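Local atomic coordinates of viral CASP8 and FADD-like apoptosis regulator (Molluscum contagiosum virus subtype 1, PDB entry 2BBR), a protein that blocks death-receptor-induced apoptosis by interfering with caspase-8 recruitment and activation at the death-inducing signaling complex, and suppresses host NF-kappa-B activation. Residues P151-R162 against C170-E180. Sequence-based numbering, arbitrary orientation.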
# COMPACT_ATOMS: atom_id res chain seq x y z
N PRO A 151 -2.46 11.40 0.25
CA PRO A 151 -2.45 10.81 1.59
C PRO A 151 -3.32 11.58 2.60
O PRO A 151 -3.70 11.03 3.64
CB PRO A 151 -0.97 10.83 1.96
CG PRO A 151 -0.30 10.67 0.63
CD PRO A 151 -1.09 11.61 -0.24
N SER A 152 -3.65 12.83 2.29
CA SER A 152 -4.47 13.65 3.18
C SER A 152 -5.94 13.72 2.76
O SER A 152 -6.79 14.12 3.55
CB SER A 152 -3.90 15.07 3.25
OG SER A 152 -2.57 15.06 3.71
N SER A 153 -6.22 13.34 1.52
CA SER A 153 -7.58 13.41 1.00
C SER A 153 -7.96 12.19 0.18
O SER A 153 -7.40 11.97 -0.90
CB SER A 153 -7.75 14.67 0.14
OG SER A 153 -9.01 14.69 -0.50
N VAL A 154 -8.89 11.39 0.69
CA VAL A 154 -9.33 10.20 -0.02
C VAL A 154 -10.85 10.19 -0.18
O VAL A 154 -11.42 9.17 -0.57
CB VAL A 154 -8.88 8.91 0.71
CG1 VAL A 154 -7.36 8.84 0.75
CG2 VAL A 154 -9.44 8.86 2.12
N SER A 155 -11.50 11.32 0.08
CA SER A 155 -12.96 11.39 -0.03
C SER A 155 -13.50 11.01 -1.40
O SER A 155 -14.59 10.46 -1.50
CB SER A 155 -13.47 12.78 0.38
OG SER A 155 -13.00 13.78 -0.50
N VAL A 156 -12.75 11.30 -2.47
CA VAL A 156 -13.23 10.94 -3.80
C VAL A 156 -13.36 9.42 -3.89
O VAL A 156 -14.34 8.90 -4.41
CB VAL A 156 -12.27 11.45 -4.90
CG1 VAL A 156 -12.65 10.84 -6.24
CG2 VAL A 156 -12.34 12.97 -4.98
N LEU A 157 -12.36 8.71 -3.37
CA LEU A 157 -12.39 7.26 -3.37
C LEU A 157 -13.47 6.74 -2.44
O LEU A 157 -14.14 5.75 -2.74
CB LEU A 157 -11.03 6.69 -2.96
CG LEU A 157 -10.11 6.25 -4.09
CD1 LEU A 157 -8.75 5.87 -3.54
CD2 LEU A 157 -10.75 5.08 -4.84
N ALA A 158 -13.64 7.40 -1.29
CA ALA A 158 -14.69 6.99 -0.36
C ALA A 158 -16.04 7.13 -1.05
O ALA A 158 -16.91 6.26 -0.91
CB ALA A 158 -14.65 7.87 0.89
N ASP A 159 -16.22 8.22 -1.79
CA ASP A 159 -17.46 8.46 -2.52
C ASP A 159 -17.71 7.37 -3.55
O ASP A 159 -18.84 6.92 -3.74
CB ASP A 159 -17.42 9.81 -3.25
CG ASP A 159 -17.43 11.00 -2.31
OD1 ASP A 159 -17.85 10.85 -1.15
OD2 ASP A 159 -17.01 12.09 -2.76
N MET A 160 -16.65 6.96 -4.24
CA MET A 160 -16.76 5.91 -5.24
C MET A 160 -17.19 4.60 -4.59
O MET A 160 -18.03 3.88 -5.12
CB MET A 160 -15.42 5.74 -5.96
CG MET A 160 -15.08 6.89 -6.90
SD MET A 160 -13.33 6.98 -7.39
CE MET A 160 -13.09 5.35 -8.10
N LEU A 161 -16.61 4.30 -3.43
CA LEU A 161 -16.96 3.08 -2.72
C LEU A 161 -18.40 3.13 -2.21
O LEU A 161 -19.10 2.12 -2.19
CB LEU A 161 -15.98 2.86 -1.56
CG LEU A 161 -14.55 2.52 -2.02
CD1 LEU A 161 -13.57 2.72 -0.88
CD2 LEU A 161 -14.51 1.08 -2.53
N ARG A 162 -18.85 4.32 -1.82
CA ARG A 162 -20.22 4.48 -1.34
C ARG A 162 -21.19 4.21 -2.50
O ARG A 162 -22.20 3.54 -2.33
CB ARG A 162 -20.45 5.89 -0.80
CG ARG A 162 -21.81 6.07 -0.14
CD ARG A 162 -22.06 7.49 0.34
NE ARG A 162 -21.07 7.94 1.31
CZ ARG A 162 -20.09 8.80 1.05
NH1 ARG A 162 -19.96 9.31 -0.16
NH2 ARG A 162 -19.24 9.14 2.01
N CYS A 170 -16.01 2.32 2.40
CA CYS A 170 -16.15 3.77 2.43
C CYS A 170 -15.82 4.26 3.84
O CYS A 170 -15.04 5.20 4.01
CB CYS A 170 -17.58 4.18 2.08
SG CYS A 170 -17.94 5.94 2.27
N GLN A 171 -16.41 3.62 4.84
CA GLN A 171 -16.18 4.00 6.22
C GLN A 171 -14.71 3.92 6.62
O GLN A 171 -14.22 4.78 7.34
CB GLN A 171 -17.03 3.13 7.16
CG GLN A 171 -16.89 3.52 8.62
CD GLN A 171 -17.81 2.71 9.51
OE1 GLN A 171 -17.36 2.04 10.44
NE2 GLN A 171 -19.10 2.76 9.23
N GLN A 172 -14.01 2.89 6.16
CA GLN A 172 -12.59 2.79 6.49
C GLN A 172 -11.83 4.01 5.98
O GLN A 172 -10.95 4.53 6.65
CB GLN A 172 -11.97 1.54 5.88
CG GLN A 172 -12.43 0.24 6.49
CD GLN A 172 -11.67 -0.94 5.93
OE1 GLN A 172 -10.44 -0.99 6.01
NE2 GLN A 172 -12.39 -1.90 5.37
N LEU A 173 -12.17 4.45 4.77
CA LEU A 173 -11.51 5.61 4.19
C LEU A 173 -11.91 6.92 4.86
O LEU A 173 -11.07 7.79 5.06
CB LEU A 173 -11.76 5.70 2.69
CG LEU A 173 -10.73 4.98 1.81
CD1 LEU A 173 -10.77 3.48 2.06
CD2 LEU A 173 -11.03 5.29 0.35
N VAL A 174 -13.19 7.07 5.20
CA VAL A 174 -13.64 8.28 5.88
C VAL A 174 -12.96 8.38 7.24
O VAL A 174 -12.47 9.45 7.63
CB VAL A 174 -15.18 8.28 6.07
CG1 VAL A 174 -15.59 9.42 7.00
CG2 VAL A 174 -15.87 8.44 4.72
N GLU A 175 -12.92 7.26 7.96
CA GLU A 175 -12.29 7.25 9.26
C GLU A 175 -10.80 7.55 9.16
O GLU A 175 -10.25 8.26 10.01
CB GLU A 175 -12.52 5.90 9.95
CG GLU A 175 -13.96 5.75 10.43
CD GLU A 175 -14.24 4.41 11.08
OE1 GLU A 175 -15.33 4.25 11.66
OE2 GLU A 175 -13.36 3.52 11.01
N TYR A 176 -10.15 7.03 8.13
CA TYR A 176 -8.73 7.29 7.92
C TYR A 176 -8.51 8.78 7.69
O TYR A 176 -7.61 9.38 8.29
CB TYR A 176 -8.19 6.53 6.71
CG TYR A 176 -6.86 7.10 6.25
CD1 TYR A 176 -5.71 6.92 7.00
CD2 TYR A 176 -6.80 7.96 5.15
CE1 TYR A 176 -4.53 7.58 6.68
CE2 TYR A 176 -5.62 8.63 4.82
CZ TYR A 176 -4.49 8.43 5.60
OH TYR A 176 -3.33 9.13 5.34
N GLU A 177 -9.31 9.38 6.82
CA GLU A 177 -9.12 10.80 6.53
C GLU A 177 -9.30 11.64 7.78
O GLU A 177 -8.55 12.59 8.01
CB GLU A 177 -10.07 11.28 5.43
CG GLU A 177 -9.74 12.70 4.99
CD GLU A 177 -10.43 13.12 3.71
OE1 GLU A 177 -10.60 12.28 2.80
OE2 GLU A 177 -10.79 14.31 3.60
N GLN A 178 -10.30 11.30 8.60
CA GLN A 178 -10.54 12.03 9.83
C GLN A 178 -9.39 11.84 10.82
O GLN A 178 -8.99 12.79 11.49
CB GLN A 178 -11.87 11.58 10.45
CG GLN A 178 -13.09 11.97 9.65
CD GLN A 178 -13.18 13.47 9.43
OE1 GLN A 178 -12.57 14.01 8.51
NE2 GLN A 178 -13.94 14.15 10.28
N GLN A 179 -8.86 10.63 10.89
CA GLN A 179 -7.74 10.36 11.79
C GLN A 179 -6.50 11.13 11.35
O GLN A 179 -5.78 11.69 12.19
CB GLN A 179 -7.43 8.86 11.81
CG GLN A 179 -8.45 8.03 12.57
CD GLN A 179 -8.21 6.54 12.43
OE1 GLN A 179 -7.07 6.07 12.53
NE2 GLN A 179 -9.28 5.79 12.22
N GLU A 180 -6.23 11.15 10.05
CA GLU A 180 -5.08 11.87 9.54
C GLU A 180 -5.23 13.37 9.79
O GLU A 180 -4.27 14.05 10.16
CB GLU A 180 -4.91 11.61 8.04
CG GLU A 180 -3.90 12.53 7.35
CD GLU A 180 -2.50 12.41 7.92
OE1 GLU A 180 -1.68 13.32 7.65
OE2 GLU A 180 -2.20 11.43 8.62
O HOH W 1 -6.77 14.19 6.28
O HOH W 2 -2.44 15.59 6.47
O HOH W 3 -11.06 15.19 1.13
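Cys170 lies against the last turn of 151-162: its SG, anti to the backbone N (chi1 173°), sits 3.4 Å from Ala158 O and over one face of the Arg162 guanidinium, 3.5 Å from NH2. That guanidinium is held in turn by a salt bridge from NH1 to Asp159 OD1, which lies in the guanidinium plane; the carboxylate is met on its anti side and somewhat out of its own plane. One turn on, Leu173 packs its CB against Val154 CG2 and Ala158 CB, while CD2 reaches Leu157 CB at 3.6 Å and also meets Leu161 CD1. Val174 adds CG2 against Ala158 CB. Tyr176 turns its ring edge to Pro151 O and Val154 CG2; the OH donates to that oxygen (2.6 Å), in the carbonyl plane. Glu177, extended beyond CG, brings its carboxylate to the start of helix 155-163, where OE1 accepts from the N-cap residue, Val154 N (2.9 Å), from above the carboxylate plane; the negative charge probably suits this helix N-terminus. A water donates to Glu177 OE2 and joins it to Ser153 OG and Ser155 OG. Glu180 OE1 meets Ser152 OG through another water, and its OE2 is bonded to His194, a tag residue. These are the last two helices of the second death effector domain's death-fold bundle; the axes of 155-162 and 170-180 come within 8.5 Å at 160°, close to antiparallel. Tyr176 continues onto helix 95-104, Leu157 onto helix 136-145, and Leu161 onto helix 109-122.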